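Local coordinates for phosphoacetylglucosamine mutase (Aspergillus lentulus, PDB 5O9X), which catalyses the interconversion of N-acetylglucosamine 6-phosphate and N-acetylglucosamine 1-phosphate, probably through a bisphosphorylated sugar intermediate, at residues A[361-366]-A[377-381]. The protein carries 1 engineered substitution. Residues are numbered along the deposited sequence; the frame is centred on the assembly and turned at random.
Sequences TGVKHL and VYFEA. With G16 (1,6-di-O-phosphono-alpha-D-glucopyranose), chain B.
Three donors converge on Glu380 OE2: the backbone N of Gly362, the O4 hydroxyl of the bound glucose 1,6-bisphosphate and a water that also hydrogen-bonds Thr361 OG1. This sugar-binding loop of domain III in the alpha-D-phosphohexomutase fold illustrates how one carboxylate can join a backbone N-H to two sugar hydroxyls. Gly362 N lies 3.1 Å from Glu380 OE2, meeting it from above the carboxylate plane with an N-H...O angle of 156°, while O4 of the sugar donates to the same OE2 at 2.8 Å. The other oxygen, Glu380 OE1, accepts from the sugar O3 at 2.5 Å. Val363 N, at the start of helix 363-370, donates to O3 at 3.2 Å, a rather bent bond (136°). With CD anti to CA (chi2 -179°), the Glu380 side chain stretches out and carries its carboxylate from just past strand 375-379 to the sugar. Leu366 crosses this arm at a slant, with CD1 and CD2 each 3.8 Å from Glu380 CG. His384 and Arg33 also hydrogen-bond the ligand. Away from the sugar, helix and strand meet through apolar packing, with Leu366 CB 3.5 Å from Tyr378 CD1 and Val363 CG1 at the edge of the tyrosine ring, 4.3 Å from CE1.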
loop_
_atom_site.group_PDB
_atom_site.type_symbol
_atom_site.label_atom_id
_atom_site.label_comp_id
_atom_site.label_asym_id
_atom_site.label_seq_id
_atom_site.Cartn_x
_atom_site.Cartn_y
_atom_site.Cartn_z
ATOM N N THR A 361 1.795 5.389 10.484
ATOM C CA THR A 361 2.017 4.346 9.504
ATOM C C THR A 361 0.691 3.716 9.089
ATOM O O THR A 361 -0.211 3.482 9.939
ATOM C CB THR A 361 2.990 3.307 10.068
ATOM O OG1 THR A 361 4.290 3.859 9.922
ATOM C CG2 THR A 361 2.955 1.981 9.315
ATOM N N GLY A 362 0.580 3.457 7.789
ATOM C CA GLY A 362 -0.616 2.721 7.268
ATOM C C GLY A 362 -1.284 3.679 6.250
ATOM O O GLY A 362 -1.674 4.807 6.589
ATOM N N VAL A 363 -1.479 3.208 5.012
ATOM C CA VAL A 363 -2.073 3.977 3.910
ATOM C C VAL A 363 -3.389 4.748 4.274
ATOM O O VAL A 363 -3.615 5.869 3.861
ATOM C CB VAL A 363 -2.395 3.007 2.696
ATOM C CG1 VAL A 363 -3.015 3.787 1.530
ATOM C CG2 VAL A 363 -1.124 2.350 2.200
ATOM N N LYS A 364 -4.220 4.150 5.081
ATOM C CA LYS A 364 -5.458 4.775 5.494
ATOM C C LYS A 364 -5.199 6.169 6.077
ATOM O O LYS A 364 -5.845 7.154 5.712
ATOM C CB LYS A 364 -6.219 3.812 6.464
ATOM C CG LYS A 364 -5.489 3.472 7.810
ATOM C CD LYS A 364 -5.868 2.085 8.382
ATOM C CE LYS A 364 -5.600 1.884 9.890
ATOM N NZ LYS A 364 -5.889 0.469 10.410
ATOM N N HIS A 365 -4.214 6.274 6.972
ATOM C CA HIS A 365 -3.827 7.559 7.560
ATOM C C HIS A 365 -3.231 8.549 6.563
ATOM O O HIS A 365 -3.463 9.793 6.674
ATOM C CB HIS A 365 -2.816 7.303 8.694
ATOM C CG HIS A 365 -3.381 6.394 9.748
ATOM N ND1 HIS A 365 -4.476 6.737 10.515
ATOM C CD2 HIS A 365 -2.998 5.170 10.167
ATOM C CE1 HIS A 365 -4.741 5.758 11.362
ATOM N NE2 HIS A 365 -3.862 4.785 11.167
ATOM N N LEU A 366 -2.384 8.051 5.647
ATOM C CA LEU A 366 -1.794 8.997 4.685
ATOM C C LEU A 366 -2.859 9.560 3.754
ATOM O O LEU A 366 -2.785 10.741 3.422
ATOM C CB LEU A 366 -0.667 8.370 3.784
ATOM C CG LEU A 366 0.667 8.133 4.550
ATOM C CD1 LEU A 366 0.702 6.804 5.358
ATOM C CD2 LEU A 366 1.801 8.031 3.492
ATOM N N VAL A 377 0.217 14.266 -2.557
ATOM C CA VAL A 377 1.141 13.204 -2.984
ATOM C C VAL A 377 1.401 12.437 -1.679
ATOM O O VAL A 377 1.824 13.041 -0.680
ATOM C CB VAL A 377 2.439 13.775 -3.517
ATOM C CG1 VAL A 377 3.448 12.633 -3.847
ATOM C CG2 VAL A 377 2.146 14.589 -4.775
ATOM N N TYR A 378 1.137 11.126 -1.649
ATOM C CA TYR A 378 1.499 10.399 -0.422
ATOM C C TYR A 378 2.154 9.034 -0.647
ATOM O O TYR A 378 1.595 8.190 -1.319
ATOM C CB TYR A 378 0.303 10.284 0.516
ATOM C CG TYR A 378 -0.930 9.593 -0.023
ATOM C CD1 TYR A 378 -1.243 8.232 0.303
ATOM C CD2 TYR A 378 -1.805 10.307 -0.817
ATOM C CE1 TYR A 378 -2.430 7.649 -0.212
ATOM C CE2 TYR A 378 -2.955 9.732 -1.339
ATOM C CZ TYR A 378 -3.278 8.456 -0.995
ATOM O OH TYR A 378 -4.454 8.043 -1.556
ATOM N N PHE A 379 3.369 8.878 -0.142
ATOM C CA PHE A 379 4.110 7.593 -0.184
ATOM C C PHE A 379 4.648 7.234 1.201
ATOM O O PHE A 379 5.034 8.157 1.911
ATOM C CB PHE A 379 5.241 7.642 -1.244
ATOM C CG PHE A 379 4.750 7.443 -2.656
ATOM C CD1 PHE A 379 4.892 6.225 -3.278
ATOM C CD2 PHE A 379 4.111 8.509 -3.348
ATOM C CE1 PHE A 379 4.418 6.007 -4.577
ATOM C CE2 PHE A 379 3.608 8.321 -4.647
ATOM C CZ PHE A 379 3.803 7.052 -5.249
ATOM N N GLU A 380 4.757 5.941 1.540
ATOM C CA GLU A 380 5.555 5.517 2.642
ATOM C C GLU A 380 6.883 5.157 2.056
ATOM O O GLU A 380 6.929 4.803 0.851
ATOM C CB GLU A 380 4.892 4.292 3.326
ATOM C CG GLU A 380 3.573 4.743 3.974
ATOM C CD GLU A 380 2.885 3.589 4.681
ATOM O OE1 GLU A 380 2.248 2.754 4.002
ATOM O OE2 GLU A 380 2.990 3.517 5.895
ATOM N N ALA A 381 7.959 5.262 2.854
ATOM C CA ALA A 381 9.307 4.927 2.383
ATOM C C ALA A 381 9.363 3.529 1.776
ATOM O O ALA A 381 10.188 3.278 0.893
ATOM C CB ALA A 381 10.336 5.094 3.588
HETATM C C1 G16 B . 1.141 -2.682 5.397
HETATM C C2 G16 B . 0.444 -1.329 5.299
HETATM C C3 G16 B . 1.504 -0.189 5.168
HETATM C C4 G16 B . 2.538 -0.173 6.280
HETATM C C5 G16 B . 3.201 -1.543 6.323
HETATM C C6 G16 B . 4.047 -1.799 7.549
HETATM O O1 G16 B . 1.869 -2.918 4.188
HETATM O O2 G16 B . -0.535 -1.247 4.218
HETATM O O3 G16 B . 0.810 0.986 5.032
HETATM O O4 G16 B . 3.633 0.831 6.111
HETATM O O5 G16 B . 2.227 -2.603 6.478
HETATM O O6 G16 B . 3.144 -1.669 8.738
HETATM P P G16 B . 3.747 -1.999 10.208
HETATM O O1P G16 B . 5.055 -1.196 10.397
HETATM O O2P G16 B . 4.087 -3.508 10.251
HETATM O O3P G16 B . 2.642 -1.726 11.251
HETATM P "P'" G16 B . 1.582 -4.203 3.213
HETATM O O1X G16 B . 0.057 -4.493 3.249
HETATM O O2X G16 B . 2.279 -5.437 3.873
HETATM O O3X G16 B . 2.244 -3.950 1.903
HETATM O O HOH W 1 5.116 4.146 7.247
#